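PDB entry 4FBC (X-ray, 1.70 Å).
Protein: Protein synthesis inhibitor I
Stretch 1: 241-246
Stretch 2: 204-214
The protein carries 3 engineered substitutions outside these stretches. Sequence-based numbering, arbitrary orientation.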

# COMPACT_ATOMS: atom_id res chain seq x y z
N GLU A 241 10.07 -14.49 13.60
CA GLU A 241 10.01 -15.83 13.01
C GLU A 241 8.77 -16.05 12.16
O GLU A 241 8.81 -16.74 11.13
CB GLU A 241 10.08 -16.88 14.12
CG GLU A 241 10.80 -18.13 13.70
CD GLU A 241 12.20 -17.83 13.20
OE1 GLU A 241 12.95 -17.12 13.91
OE2 GLU A 241 12.54 -18.29 12.09
N LYS A 242 7.66 -15.46 12.59
CA LYS A 242 6.39 -15.64 11.92
C LYS A 242 6.40 -15.04 10.51
O LYS A 242 5.65 -15.47 9.63
CB LYS A 242 5.29 -14.99 12.76
CG LYS A 242 3.91 -15.57 12.56
CD LYS A 242 2.89 -14.82 13.41
CE LYS A 242 1.47 -15.03 12.88
NZ LYS A 242 0.45 -14.34 13.72
N MET A 243 7.25 -14.03 10.31
CA MET A 243 7.41 -13.40 8.99
C MET A 243 8.49 -14.06 8.15
O MET A 243 8.68 -13.70 6.98
CB MET A 243 7.78 -11.93 9.17
CG MET A 243 6.71 -11.10 9.81
SD MET A 243 7.28 -9.40 9.88
CE MET A 243 5.90 -8.61 10.71
N GLY A 244 9.21 -15.01 8.74
CA GLY A 244 10.33 -15.66 8.06
C GLY A 244 11.55 -14.75 8.00
O GLY A 244 12.47 -14.98 7.21
N VAL A 245 11.55 -13.72 8.84
CA VAL A 245 12.59 -12.70 8.80
C VAL A 245 13.44 -12.77 10.05
O VAL A 245 13.04 -12.31 11.12
CB VAL A 245 11.96 -11.29 8.68
CG1 VAL A 245 13.05 -10.21 8.71
CG2 VAL A 245 11.14 -11.19 7.42
N ARG A 246 14.63 -13.35 9.91
CA ARG A 246 15.50 -13.56 11.06
C ARG A 246 16.66 -12.57 11.15
O ARG A 246 17.23 -12.38 12.21
CB ARG A 246 16.07 -14.97 11.03
CG ARG A 246 15.04 -16.03 11.27
CD ARG A 246 15.72 -17.36 11.48
NE ARG A 246 14.76 -18.45 11.55
CZ ARG A 246 15.09 -19.73 11.41
NH1 ARG A 246 16.35 -20.07 11.19
NH2 ARG A 246 14.15 -20.66 11.50
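Stretch 2 (204-214) GNEMKAQVNGW

Stretch 2 is built around a helix, residues 205–211, that lies against a short 3-10 segment, residues 241–243, and the loop that follows it. Gly204 occupies the N-cap position without touching stretch 1, and its O accepts the first i to i+4 hydrogen bond, from Lys208 N at 3.1 Å. Asn205 stays at the margin of the contact. The backbones come closest at Glu206, whose CA lies 4.3 Å from Met243 CA. Here the CA-H of Glu206 points almost straight at Lys242 O, with 3.6 Å between Glu206 CA and that oxygen, while Glu206 CB packs 3.6 Å from Met243 O. The Glu206 side chain then leads away from stretch 1. The absence of a side chain at Gly244 matters beside it, since an ideal CB there would fall only 3.2 Å from Glu206 CG; the positive phi of Gly244, 75°, also favours glycine.

Met207 turns its CA-to-CB bond away, and Lys208 makes no contact with stretch 1. One turn after Glu206, Ala209 points toward the other stretch. Its CB, the whole of the side chain, sits 3.3 Å from Lys242 O and 3.8 Å from Met243 CG, an apolar contact with the buried methionine. Gln210 supplies the hydrogen bond between the stretches: its NE2 donates to Met243 O at 2.9 Å with an angle of 157°, and its CG packs 3.8 Å from Met243 CB. Val211 has its CA-to-CB bond turned away. Beyond the helix, Gly213 receives the end of the extended Met243 side chain (chi1 m, chi2 t), whose CE reaches to 3.3 Å from Gly213 O and 3.4 Å from Ala209 O. An ideal CB on Gly213 would clash with Met243 CE at 2.5 Å. Trp214, which begins the next helix, likewise turns its CA-to-CB bond away and makes no contact.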

# COMPACT_ATOMS: atom_id res chain seq x y z
N GLY A 204 1.23 -16.95 1.27
CA GLY A 204 1.46 -17.88 2.36
C GLY A 204 1.44 -17.19 3.71
O GLY A 204 1.20 -15.98 3.78
N ASN A 205 1.71 -17.94 4.77
CA ASN A 205 1.66 -17.41 6.13
C ASN A 205 2.71 -16.35 6.45
O ASN A 205 2.44 -15.44 7.24
CB ASN A 205 1.74 -18.54 7.16
CG ASN A 205 0.45 -19.33 7.25
OD1 ASN A 205 -0.62 -18.84 6.88
ND2 ASN A 205 0.55 -20.57 7.72
N GLU A 206 3.91 -16.48 5.87
CA GLU A 206 4.96 -15.49 6.10
C GLU A 206 4.55 -14.11 5.60
O GLU A 206 4.70 -13.12 6.32
CB GLU A 206 6.29 -15.91 5.44
CG GLU A 206 6.93 -17.17 6.02
CD GLU A 206 6.38 -18.45 5.42
OE1 GLU A 206 5.50 -18.37 4.54
OE2 GLU A 206 6.83 -19.54 5.83
N MET A 207 4.03 -14.05 4.37
CA MET A 207 3.58 -12.78 3.81
C MET A 207 2.35 -12.24 4.54
O MET A 207 2.22 -11.02 4.70
CB MET A 207 3.32 -12.89 2.29
CG MET A 207 4.61 -12.81 1.48
SD MET A 207 4.28 -12.76 -0.30
CE MET A 207 3.65 -14.40 -0.57
N LYS A 208 1.46 -13.13 4.98
CA LYS A 208 0.33 -12.70 5.79
C LYS A 208 0.84 -12.02 7.05
O LYS A 208 0.38 -10.94 7.41
CB LYS A 208 -0.60 -13.87 6.16
CG LYS A 208 -1.67 -13.49 7.19
CD LYS A 208 -2.75 -14.56 7.33
CE LYS A 208 -2.19 -15.87 7.87
NZ LYS A 208 -3.23 -16.96 7.82
N ALA A 209 1.82 -12.64 7.71
CA ALA A 209 2.41 -12.07 8.93
C ALA A 209 3.07 -10.72 8.65
O ALA A 209 2.92 -9.77 9.43
CB ALA A 209 3.41 -13.04 9.55
N GLN A 210 3.80 -10.64 7.54
CA GLN A 210 4.41 -9.39 7.10
C GLN A 210 3.36 -8.30 6.89
O GLN A 210 3.47 -7.20 7.45
CB GLN A 210 5.20 -9.60 5.80
CG GLN A 210 6.46 -10.46 5.97
CD GLN A 210 6.90 -11.11 4.67
OE1 GLN A 210 6.50 -10.68 3.59
NE2 GLN A 210 7.72 -12.14 4.77
N VAL A 211 2.34 -8.61 6.09
CA VAL A 211 1.25 -7.67 5.82
C VAL A 211 0.60 -7.19 7.13
O VAL A 211 0.32 -5.99 7.29
CB VAL A 211 0.20 -8.26 4.86
CG1 VAL A 211 -1.07 -7.40 4.86
CG2 VAL A 211 0.77 -8.36 3.44
N ASN A 212 0.39 -8.11 8.07
CA ASN A 212 -0.23 -7.76 9.35
C ASN A 212 0.72 -7.14 10.38
O ASN A 212 0.31 -6.82 11.50
CB ASN A 212 -0.95 -8.99 9.93
CG ASN A 212 -2.22 -9.35 9.17
OD1 ASN A 212 -2.85 -8.50 8.53
ND2 ASN A 212 -2.62 -10.62 9.26
N GLY A 213 1.99 -6.95 10.01
CA GLY A 213 2.99 -6.41 10.91
C GLY A 213 3.97 -5.41 10.29
O GLY A 213 5.15 -5.37 10.65
N TRP A 214 3.48 -4.60 9.35
CA TRP A 214 4.33 -3.65 8.64
C TRP A 214 5.06 -2.69 9.60
O TRP A 214 6.26 -2.46 9.47
CB TRP A 214 3.48 -2.86 7.65
CG TRP A 214 4.21 -1.86 6.79
CD1 TRP A 214 5.41 -2.01 6.16
CD2 TRP A 214 3.75 -0.54 6.46
NE1 TRP A 214 5.73 -0.87 5.46
CE2 TRP A 214 4.72 0.05 5.62
CE3 TRP A 214 2.61 0.19 6.79
CZ2 TRP A 214 4.58 1.34 5.12
CZ3 TRP A 214 2.46 1.46 6.28
CH2 TRP A 214 3.44 2.03 5.46